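Local coordinates for protein P450 epoxidase (Sorangium cellulosum, PDB 1Q5D) that belongs to the cytochrome P450 family of haem proteins and holds iron protoporphyrin IX inside a largely helical fold, at residues L268-S273 with T381-F386; K281-L286 with D347-T352; D27-I32 with R296-L301. All blocks are in the same frame, centred on the assembly; numbering follows the deposited sequence.

Contact 1 of 3, residues L268-S273 with T381-F386; sequences LNLLRS and TIFRRF
With chi1 at -82°, the ring of Phe383 stands beside its backbone N, opposite the carbonyl carbon, and is carried out from its helix toward Leu270 and Leu271. Leu270 and Leu271 have the same kind of first torsion (-72° and -64°); being consecutive on the helix, they start from different sides of it and meet different parts of the ring. Leu270 comes in obliquely and touches with two atoms: its CB lies 3.8 Å from Phe383 CZ, and its CD1 branch lies 3.8 Å from Phe383 CE1. Leu271 works at the rim instead, where its CD2 sits near the ring plane, 3.8 Å from Phe383 CE2. These are the C-terminal ends of two long helices of the cytochrome P450 fold, helix I (here ending with 257-272) and helix L (368-385), and they stay well separated, the closest CA atoms being 9.4 Å apart between Leu270 and Phe383. The Phe383 side chain reaches about halfway across, the leucines cover the rest, and every contact is apolar. Helix 274-282 covers the same patch, with Ala276 against Leu270 and Leu277 against Phe383, while Val411 of strand 406-412 packs on Leu271.

Contact 2 of 3, residues K281-L286 with D347-T352; sequences KAEPGL and DVRRDT
The guanidinium of Arg349 has Leu286 CD2 over one face, while the carboxylate of Glu283 approaches it obliquely, the two planes turned 50° from each other. This joins the turn between helices J and K of the cytochrome P450 fold to the meander, the irregular chain that runs on toward the haem-binding loop. The salt bridge is lopsided: Glu283 OE2 stands 2.9 Å from Arg349 NH2, whereas OE1 of the same carboxylate is 3.5 Å from that nitrogen, so one oxygen takes most of the load. Arg349 gets there by running straight from CG to NE and then turning at its last torsion (chi4 -67°), with the two side chains meeting at about a right angle. Under this charged lid Leu286 does the apolar work. Its CD2 lies 4.2 Å from Arg349 CG, and its CG rests 3.8 Å from the carbonyl O of Val348, an oxygen that also accepts a hydrogen bond from Asn289 ND2. Val348 itself is buried against Ala276, Leu279 and Ala290. A type I turn from Asp347 to Arg350 presents Val348 and Arg349 to the other segment. Within it an Asx turn is closed by Arg349 N, which donates to Asp347 OD1 over 3.1 Å and reaches that oxygen from above the carboxylate plane, 55° out of it.

Contact 3 of 3, residues D27-I32 with R296-L301; sequences DPFPAI and RFDNIL
Phe29 supplies most of the surface here, pushing the edge of its ring at the carboxylate of Asp298 and its CZ corner at the carbonyl of Phe297. The setting is characteristic of a cytochrome P450: the first turn of the N-terminal helix 29-38 meets the end of helix K (287-297), which carries the family's ExxR motif, Glu293 and Arg296, joined here by a salt bridge. Asp298 OD1 lies near the ring plane, 3.2 Å from Phe29 CE1, so the negative oxygen faces the ring hydrogens, whose slight positive charge probably makes the approach favourable. The carboxylate plane is turned 54° from the ring. It reaches this place because Asp298, just past the helix, sets CG opposite its own backbone N (chi1 -156°). Its main polar partner is Arg404, which forms a salt bridge to the same OD1. The third contributor, Phe297, meets the ring through its backbone: its O comes obliquely to within 3.5 Å of Phe29 CZ, and the same oxygen accepts a hydrogen bond from Arg335 NE. Arg335 also makes a cation-pi contact with Phe29, while Pro28 CG sits 4.0 Å above the centre of one ring face. At the start of helix 29-38 the backbone N of Phe29 makes a weak capping bond to Asp27 OD1. Beyond Asp298 the chain heads inward to Leu301, which touches the bound ligand EPB, and the side chain of Asn299 is about 6 Å from the haem. An Asx turn shapes this stretch: Leu301 N donates to Asn299 OD1 over 3.0 Å, from above the carbonyl plane, 53° out of it.

Contact 1 is the buried one, wholly apolar, and ties helix 257-272 to helix 368-385. Contact 2 lies farther toward the surface, where a salt bridge roofs a small apolar patch. Contact 3 is also partly buried, but it is nearest the chain's centre and the ligands, and it sets a ring edge against oxygens. Helix 274-282 connects the first two: it packs on contact 1 and leads into the 281-286 segment. Contacts 1 and 3 meet where Asn269 ND2 makes a weak hydrogen bond to Asp298 OD2. Helix 287-297 links contacts 2 and 3: it starts just after segment 281-286 and ends in contact 3, and its Glu293 also forms a salt bridge with Arg350 of contact 2.

Contact 1 of 3, residues L268-S273 with T381-F386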
loop_
_atom_site.group_PDB
_atom_site.type_symbol
_atom_site.label_atom_id
_atom_site.label_comp_id
_atom_site.label_asym_id
_atom_site.label_seq_id
_atom_site.Cartn_x
_atom_site.Cartn_y
_atom_site.Cartn_z
ATOM N N LEU A 268 -4.961 -16.086 -0.134
ATOM C CA LEU A 268 -4.643 -16.813 1.094
ATOM C C LEU A 268 -5.867 -16.938 1.999
ATOM O O LEU A 268 -6.195 -18.029 2.484
ATOM C CB LEU A 268 -3.504 -16.118 1.855
ATOM C CG LEU A 268 -3.167 -16.725 3.220
ATOM C CD1 LEU A 268 -3.013 -18.252 3.116
ATOM C CD2 LEU A 268 -1.891 -16.103 3.788
ATOM N N ASN A 269 -6.533 -15.816 2.238
ATOM C CA ASN A 269 -7.659 -15.792 3.147
ATOM C C ASN A 269 -8.882 -16.527 2.627
ATOM O O ASN A 269 -9.660 -17.043 3.414
ATOM C CB ASN A 269 -8.008 -14.359 3.557
ATOM C CG ASN A 269 -7.161 -13.873 4.708
ATOM O OD1 ASN A 269 -7.418 -14.195 5.869
ATOM N ND2 ASN A 269 -6.148 -13.086 4.395
ATOM N N LEU A 270 -9.033 -16.598 1.310
ATOM C CA LEU A 270 -10.144 -17.342 0.718
ATOM C C LEU A 270 -9.851 -18.842 0.702
ATOM O O LEU A 270 -10.763 -19.652 0.840
ATOM C CB LEU A 270 -10.472 -16.823 -0.690
ATOM C CG LEU A 270 -11.145 -15.453 -0.698
ATOM C CD1 LEU A 270 -11.279 -14.874 -2.129
ATOM C CD2 LEU A 270 -12.505 -15.483 0.010
ATOM N N LEU A 271 -8.581 -19.219 0.548
ATOM C CA LEU A 271 -8.186 -20.620 0.723
ATOM C C LEU A 271 -8.364 -21.061 2.177
ATOM O O LEU A 271 -8.754 -22.202 2.437
ATOM C CB LEU A 271 -6.741 -20.845 0.295
ATOM C CG LEU A 271 -6.421 -20.622 -1.183
ATOM C CD1 LEU A 271 -4.941 -20.799 -1.431
ATOM C CD2 LEU A 271 -7.235 -21.562 -2.073
ATOM N N ARG A 272 -8.090 -20.150 3.113
ATOM C CA ARG A 272 -8.218 -20.423 4.552
ATOM C C ARG A 272 -9.658 -20.462 5.080
ATOM O O ARG A 272 -9.912 -21.050 6.129
ATOM C CB ARG A 272 -7.427 -19.394 5.364
ATOM C CG ARG A 272 -5.987 -19.762 5.597
ATOM C CD ARG A 272 -5.206 -18.681 6.311
ATOM N NE ARG A 272 -3.767 -18.922 6.274
ATOM C CZ ARG A 272 -2.866 -18.072 6.754
ATOM N NH1 ARG A 272 -3.264 -16.925 7.302
ATOM N NH2 ARG A 272 -1.567 -18.360 6.681
ATOM N N SER A 273 -10.589 -19.818 4.385
ATOM C CA SER A 273 -12.002 -19.859 4.781
ATOM C C SER A 273 -12.884 -20.417 3.669
ATOM O O SER A 273 -13.410 -19.665 2.844
ATOM C CB SER A 273 -12.502 -18.470 5.175
ATOM O OG SER A 273 -11.730 -17.930 6.234
ATOM N N THR A 381 -10.945 -13.928 -11.169
ATOM C CA THR A 381 -10.513 -14.797 -12.271
ATOM C C THR A 381 -9.876 -16.102 -11.827
ATOM O O THR A 381 -10.225 -17.185 -12.334
ATOM C CB THR A 381 -9.518 -14.060 -13.169
ATOM O OG1 THR A 381 -10.166 -12.962 -13.821
ATOM C CG2 THR A 381 -9.046 -14.959 -14.315
ATOM N N ILE A 382 -8.912 -16.016 -10.910
ATOM C CA ILE A 382 -8.177 -17.211 -10.513
ATOM C C ILE A 382 -9.086 -18.287 -9.912
ATOM O O ILE A 382 -8.928 -19.476 -10.197
ATOM C CB ILE A 382 -6.924 -16.881 -9.620
ATOM C CG1 ILE A 382 -5.987 -18.091 -9.559
ATOM C CG2 ILE A 382 -7.336 -16.418 -8.237
ATOM C CD1 ILE A 382 -4.597 -17.800 -8.983
ATOM N N PHE A 383 -10.053 -17.865 -9.104
ATOM C CA PHE A 383 -10.997 -18.790 -8.481
ATOM C C PHE A 383 -12.103 -19.270 -9.426
ATOM O O PHE A 383 -12.655 -20.346 -9.219
ATOM C CB PHE A 383 -11.616 -18.176 -7.213
ATOM C CG PHE A 383 -10.734 -18.301 -6.002
ATOM C CD1 PHE A 383 -10.211 -17.168 -5.384
ATOM C CD2 PHE A 383 -10.398 -19.556 -5.501
ATOM C CE1 PHE A 383 -9.371 -17.281 -4.281
ATOM C CE2 PHE A 383 -9.577 -19.682 -4.395
ATOM C CZ PHE A 383 -9.060 -18.538 -3.777
ATOM N N ARG A 384 -12.431 -18.469 -10.438
ATOM C CA ARG A 384 -13.413 -18.879 -11.449
ATOM C C ARG A 384 -12.789 -19.908 -12.376
ATOM O O ARG A 384 -13.437 -20.863 -12.799
ATOM C CB ARG A 384 -13.898 -17.675 -12.271
ATOM C CG ARG A 384 -15.109 -16.961 -11.699
ATOM C CD ARG A 384 -15.832 -16.052 -12.690
ATOM N NE ARG A 384 -14.978 -14.964 -13.174
ATOM C CZ ARG A 384 -14.786 -13.815 -12.535
ATOM N NH1 ARG A 384 -15.373 -13.582 -11.377
ATOM N NH2 ARG A 384 -14.001 -12.892 -13.052
ATOM N N ARG A 385 -11.514 -19.709 -12.685
ATOM C CA ARG A 385 -10.802 -20.599 -13.582
ATOM C C ARG A 385 -10.296 -21.863 -12.884
ATOM O O ARG A 385 -10.172 -22.919 -13.510
ATOM C CB ARG A 385 -9.641 -19.858 -14.240
ATOM C CG ARG A 385 -9.784 -19.716 -15.740
ATOM C CD ARG A 385 -10.349 -18.377 -16.200
ATOM N NE ARG A 385 -9.332 -17.613 -16.914
ATOM C CZ ARG A 385 -9.524 -16.440 -17.503
ATOM N NH1 ARG A 385 -10.714 -15.844 -17.490
ATOM N NH2 ARG A 385 -8.502 -15.852 -18.098
ATOM N N PHE A 386 -10.005 -21.749 -11.589
ATOM C CA PHE A 386 -9.502 -22.878 -10.814
ATOM C C PHE A 386 -10.201 -22.956 -9.453
ATOM O O PHE A 386 -9.576 -22.760 -8.405
ATOM C CB PHE A 386 -7.978 -22.778 -10.651
ATOM C CG PHE A 386 -7.242 -22.564 -11.945
ATOM C CD1 PHE A 386 -6.981 -21.279 -12.407
ATOM C CD2 PHE A 386 -6.810 -23.646 -12.701
ATOM C CE1 PHE A 386 -6.304 -21.075 -13.603
ATOM C CE2 PHE A 386 -6.133 -23.454 -13.888
ATOM C CZ PHE A 386 -5.881 -22.166 -14.346
#

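Contact 2 of 3, residues K281-L286 with D347-T352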
loop_
_atom_site.group_PDB
_atom_site.type_symbol
_atom_site.label_atom_id
_atom_site.label_comp_id
_atom_site.label_asym_id
_atom_site.label_seq_id
_atom_site.Cartn_x
_atom_site.Cartn_y
_atom_site.Cartn_z
ATOM N N LYS A 281 -18.429 -17.511 -4.402
ATOM C CA LYS A 281 -18.762 -18.329 -5.557
ATOM C C LYS A 281 -20.259 -18.237 -5.808
ATOM O O LYS A 281 -20.696 -18.109 -6.951
ATOM C CB LYS A 281 -18.341 -19.784 -5.334
ATOM C CG LYS A 281 -16.859 -20.057 -5.606
ATOM C CD LYS A 281 -16.475 -21.486 -5.216
ATOM C CE LYS A 281 -15.101 -21.863 -5.765
ATOM N NZ LYS A 281 -14.673 -23.235 -5.356
ATOM N N ALA A 282 -21.035 -18.283 -4.726
ATOM C CA ALA A 282 -22.492 -18.172 -4.789
ATOM C C ALA A 282 -22.945 -16.769 -5.199
ATOM O O ALA A 282 -23.820 -16.623 -6.053
ATOM C CB ALA A 282 -23.114 -18.561 -3.451
ATOM N N GLU A 283 -22.352 -15.747 -4.583
ATOM C CA GLU A 283 -22.660 -14.353 -4.894
ATOM C C GLU A 283 -21.403 -13.609 -5.336
ATOM O O GLU A 283 -20.740 -12.970 -4.520
ATOM C CB GLU A 283 -23.237 -13.641 -3.668
ATOM C CG GLU A 283 -24.621 -14.092 -3.242
ATOM C CD GLU A 283 -24.840 -13.961 -1.744
ATOM O OE1 GLU A 283 -24.737 -12.824 -1.219
ATOM O OE2 GLU A 283 -25.115 -14.996 -1.087
ATOM N N PRO A 284 -21.062 -13.686 -6.617
ATOM C CA PRO A 284 -19.867 -13.000 -7.123
ATOM C C PRO A 284 -19.848 -11.508 -6.772
ATOM O O PRO A 284 -18.773 -10.918 -6.661
ATOM C CB PRO A 284 -19.951 -13.227 -8.633
ATOM C CG PRO A 284 -20.722 -14.511 -8.758
ATOM C CD PRO A 284 -21.760 -14.445 -7.671
ATOM N N GLY A 285 -21.025 -10.918 -6.581
ATOM C CA GLY A 285 -21.139 -9.530 -6.176
ATOM C C GLY A 285 -20.550 -9.218 -4.803
ATOM O O GLY A 285 -20.354 -8.049 -4.465
ATOM N N LEU A 286 -20.262 -10.262 -4.026
ATOM C CA LEU A 286 -19.660 -10.124 -2.695
ATOM C C LEU A 286 -18.132 -9.949 -2.745
ATOM O O LEU A 286 -17.505 -9.666 -1.725
ATOM C CB LEU A 286 -19.992 -11.355 -1.844
ATOM C CG LEU A 286 -20.489 -11.177 -0.401
ATOM C CD1 LEU A 286 -21.327 -9.910 -0.202
ATOM C CD2 LEU A 286 -21.261 -12.417 0.071
ATOM N N ASP A 347 -15.183 -12.290 7.959
ATOM C CA ASP A 347 -16.604 -12.321 7.601
ATOM C C ASP A 347 -16.880 -11.457 6.382
ATOM O O ASP A 347 -17.022 -10.260 6.498
ATOM C CB ASP A 347 -17.445 -11.845 8.785
ATOM C CG ASP A 347 -18.934 -11.880 8.501
ATOM O OD1 ASP A 347 -19.351 -12.386 7.430
ATOM O OD2 ASP A 347 -19.758 -11.404 9.300
ATOM N N VAL A 348 -16.958 -12.078 5.212
ATOM C CA VAL A 348 -17.108 -11.343 3.960
ATOM C C VAL A 348 -18.493 -10.697 3.778
ATOM O O VAL A 348 -18.731 -10.008 2.793
ATOM C CB VAL A 348 -16.774 -12.242 2.757
ATOM C CG1 VAL A 348 -15.337 -12.743 2.852
ATOM C CG2 VAL A 348 -17.750 -13.416 2.657
ATOM N N ARG A 349 -19.384 -10.911 4.745
ATOM C CA ARG A 349 -20.696 -10.270 4.769
ATOM C C ARG A 349 -20.745 -9.075 5.724
ATOM O O ARG A 349 -21.708 -8.305 5.717
ATOM C CB ARG A 349 -21.769 -11.274 5.198
ATOM C CG ARG A 349 -22.088 -12.349 4.194
ATOM C CD ARG A 349 -23.090 -13.381 4.732
ATOM N NE ARG A 349 -23.681 -14.206 3.683
ATOM C CZ ARG A 349 -24.499 -13.751 2.737
ATOM N NH1 ARG A 349 -24.833 -12.467 2.699
ATOM N NH2 ARG A 349 -24.985 -14.582 1.820
ATOM N N ARG A 350 -19.719 -8.913 6.557
ATOM C CA ARG A 350 -19.747 -7.829 7.524
ATOM C C ARG A 350 -19.764 -6.465 6.849
ATOM O O ARG A 350 -19.351 -6.310 5.699
ATOM C CB ARG A 350 -18.591 -7.937 8.521
ATOM C CG ARG A 350 -17.311 -7.233 8.108
ATOM C CD ARG A 350 -16.331 -7.036 9.276
ATOM N NE ARG A 350 -15.994 -8.305 9.902
ATOM C CZ ARG A 350 -16.219 -8.602 11.176
ATOM N NH1 ARG A 350 -16.799 -7.711 11.978
ATOM N NH2 ARG A 350 -15.871 -9.794 11.644
ATOM N N ASP A 351 -20.260 -5.474 7.573
ATOM C CA ASP A 351 -20.107 -4.102 7.154
ATOM C C ASP A 351 -18.643 -3.716 7.371
ATOM O O ASP A 351 -18.159 -3.749 8.506
ATOM C CB ASP A 351 -21.004 -3.198 7.994
ATOM C CG ASP A 351 -21.152 -1.825 7.402
ATOM O OD1 ASP A 351 -20.237 -1.386 6.682
ATOM O OD2 ASP A 351 -22.162 -1.102 7.592
ATOM N N THR A 352 -17.950 -3.341 6.297
ATOM C CA THR A 352 -16.515 -3.022 6.399
ATOM C C THR A 352 -16.271 -1.530 6.327
ATOM O O THR A 352 -15.119 -1.104 6.184
ATOM C CB THR A 352 -15.711 -3.684 5.268
ATOM O OG1 THR A 352 -16.223 -3.232 4.009
ATOM C CG2 THR A 352 -15.916 -5.180 5.238
#

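Contact 3 of 3, residues D27-I32 with R296-L301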
loop_
_atom_site.group_PDB
_atom_site.type_symbol
_atom_site.label_atom_id
_atom_site.label_comp_id
_atom_site.label_asym_id
_atom_site.label_seq_id
_atom_site.Cartn_x
_atom_site.Cartn_y
_atom_site.Cartn_z
ATOM N N ASP A 27 1.573 -13.904 11.723
ATOM C CA ASP A 27 0.432 -13.788 12.626
ATOM C C ASP A 27 0.755 -12.859 13.794
ATOM O O ASP A 27 1.191 -13.299 14.863
ATOM C CB ASP A 27 0.029 -15.174 13.137
ATOM C CG ASP A 27 -1.210 -15.139 14.004
ATOM O OD1 ASP A 27 -1.912 -14.094 14.029
ATOM O OD2 ASP A 27 -1.555 -16.117 14.706
ATOM N N PRO A 28 0.580 -11.564 13.573
ATOM C CA PRO A 28 0.898 -10.565 14.586
ATOM C C PRO A 28 -0.214 -10.376 15.600
ATOM O O PRO A 28 -0.061 -9.589 16.533
ATOM C CB PRO A 28 1.036 -9.287 13.760
ATOM C CG PRO A 28 0.074 -9.490 12.642
ATOM C CD PRO A 28 0.108 -10.951 12.312
ATOM N N PHE A 29 -1.328 -11.071 15.411
ATOM C CA PHE A 29 -2.540 -10.691 16.132
ATOM C C PHE A 29 -2.539 -10.942 17.645
ATOM O O PHE A 29 -2.896 -10.036 18.410
ATOM C CB PHE A 29 -3.787 -11.176 15.375
ATOM C CG PHE A 29 -3.898 -10.552 14.018
ATOM C CD1 PHE A 29 -3.590 -11.274 12.877
ATOM C CD2 PHE A 29 -4.187 -9.202 13.897
ATOM C CE1 PHE A 29 -3.655 -10.675 11.623
ATOM C CE2 PHE A 29 -4.241 -8.591 12.645
ATOM C CZ PHE A 29 -3.977 -9.335 11.519
ATOM N N PRO A 30 -2.085 -12.109 18.085
ATOM C CA PRO A 30 -1.935 -12.360 19.528
ATOM C C PRO A 30 -1.041 -11.323 20.221
ATOM O O PRO A 30 -1.412 -10.826 21.280
ATOM C CB PRO A 30 -1.310 -13.760 19.578
ATOM C CG PRO A 30 -1.775 -14.403 18.323
ATOM C CD PRO A 30 -1.710 -13.284 17.281
ATOM N N ALA A 31 0.097 -10.976 19.618
ATOM C CA ALA A 31 0.992 -9.972 20.201
ATOM C C ALA A 31 0.397 -8.568 20.281
ATOM O O ALA A 31 0.499 -7.912 21.304
ATOM C CB ALA A 31 2.341 -9.947 19.468
ATOM N N ILE A 32 -0.228 -8.092 19.211
ATOM C CA ILE A 32 -0.804 -6.764 19.284
ATOM C C ILE A 32 -2.107 -6.734 20.101
ATOM O O ILE A 32 -2.431 -5.715 20.671
ATOM C CB ILE A 32 -0.984 -6.130 17.874
ATOM C CG1 ILE A 32 -1.979 -6.949 17.042
ATOM C CG2 ILE A 32 0.378 -6.011 17.170
ATOM C CD1 ILE A 32 -1.978 -6.602 15.533
ATOM N N ARG A 296 -9.294 -5.541 6.380
ATOM C CA ARG A 296 -9.805 -5.272 7.720
ATOM C C ARG A 296 -9.344 -6.391 8.676
ATOM O O ARG A 296 -8.806 -6.127 9.763
ATOM C CB ARG A 296 -11.351 -5.159 7.658
ATOM C CG ARG A 296 -12.013 -4.501 8.877
ATOM C CD ARG A 296 -12.021 -5.381 10.156
ATOM N NE ARG A 296 -12.446 -6.769 9.944
ATOM C CZ ARG A 296 -12.329 -7.739 10.862
ATOM N NH1 ARG A 296 -11.779 -7.476 12.037
ATOM N NH2 ARG A 296 -12.758 -8.971 10.617
ATOM N N PHE A 297 -9.542 -7.637 8.257
ATOM C CA PHE A 297 -9.292 -8.796 9.104
ATOM C C PHE A 297 -7.795 -9.091 9.195
ATOM O O PHE A 297 -7.282 -9.445 10.271
ATOM C CB PHE A 297 -9.996 -10.029 8.531
ATOM C CG PHE A 297 -9.577 -11.333 9.168
ATOM C CD1 PHE A 297 -9.900 -11.610 10.486
ATOM C CD2 PHE A 297 -8.898 -12.295 8.437
ATOM C CE1 PHE A 297 -9.524 -12.805 11.077
ATOM C CE2 PHE A 297 -8.526 -13.496 9.021
ATOM C CZ PHE A 297 -8.840 -13.758 10.339
ATOM N N ASP A 298 -7.102 -8.926 8.075
ATOM C CA ASP A 298 -5.694 -9.328 7.990
ATOM C C ASP A 298 -4.868 -8.264 7.301
ATOM O O ASP A 298 -4.320 -8.491 6.215
ATOM C CB ASP A 298 -5.602 -10.644 7.226
ATOM C CG ASP A 298 -4.349 -11.436 7.559
ATOM O OD1 ASP A 298 -3.589 -11.068 8.485
ATOM O OD2 ASP A 298 -4.071 -12.461 6.915
ATOM N N ASN A 299 -4.790 -7.097 7.923
ATOM C CA ASN A 299 -4.188 -5.954 7.287
ATOM C C ASN A 299 -2.739 -6.238 6.925
ATOM O O ASN A 299 -1.990 -6.821 7.734
ATOM C CB ASN A 299 -4.241 -4.740 8.203
ATOM C CG ASN A 299 -3.839 -3.480 7.489
ATOM O OD1 ASN A 299 -2.711 -2.979 7.658
ATOM N ND2 ASN A 299 -4.759 -2.949 6.665
ATOM N N ILE A 300 -2.358 -5.819 5.721
ATOM C CA ILE A 300 -1.021 -6.084 5.177
ATOM C C ILE A 300 0.111 -5.272 5.803
ATOM O O ILE A 300 1.304 -5.566 5.554
ATOM C CB ILE A 300 -0.989 -5.815 3.644
ATOM C CG1 ILE A 300 -1.283 -4.334 3.367
ATOM C CG2 ILE A 300 -1.895 -6.803 2.892
ATOM C CD1 ILE A 300 -1.016 -3.848 1.917
ATOM N N LEU A 301 -0.228 -4.240 6.562
ATOM C CA LEU A 301 0.792 -3.390 7.170
ATOM C C LEU A 301 1.384 -4.072 8.401
ATOM O O LEU A 301 0.647 -4.592 9.237
ATOM C CB LEU A 301 0.230 -2.031 7.575
ATOM C CG LEU A 301 -0.185 -1.127 6.407
ATOM C CD1 LEU A 301 -0.755 0.221 6.872
ATOM C CD2 LEU A 301 1.052 -0.924 5.515
#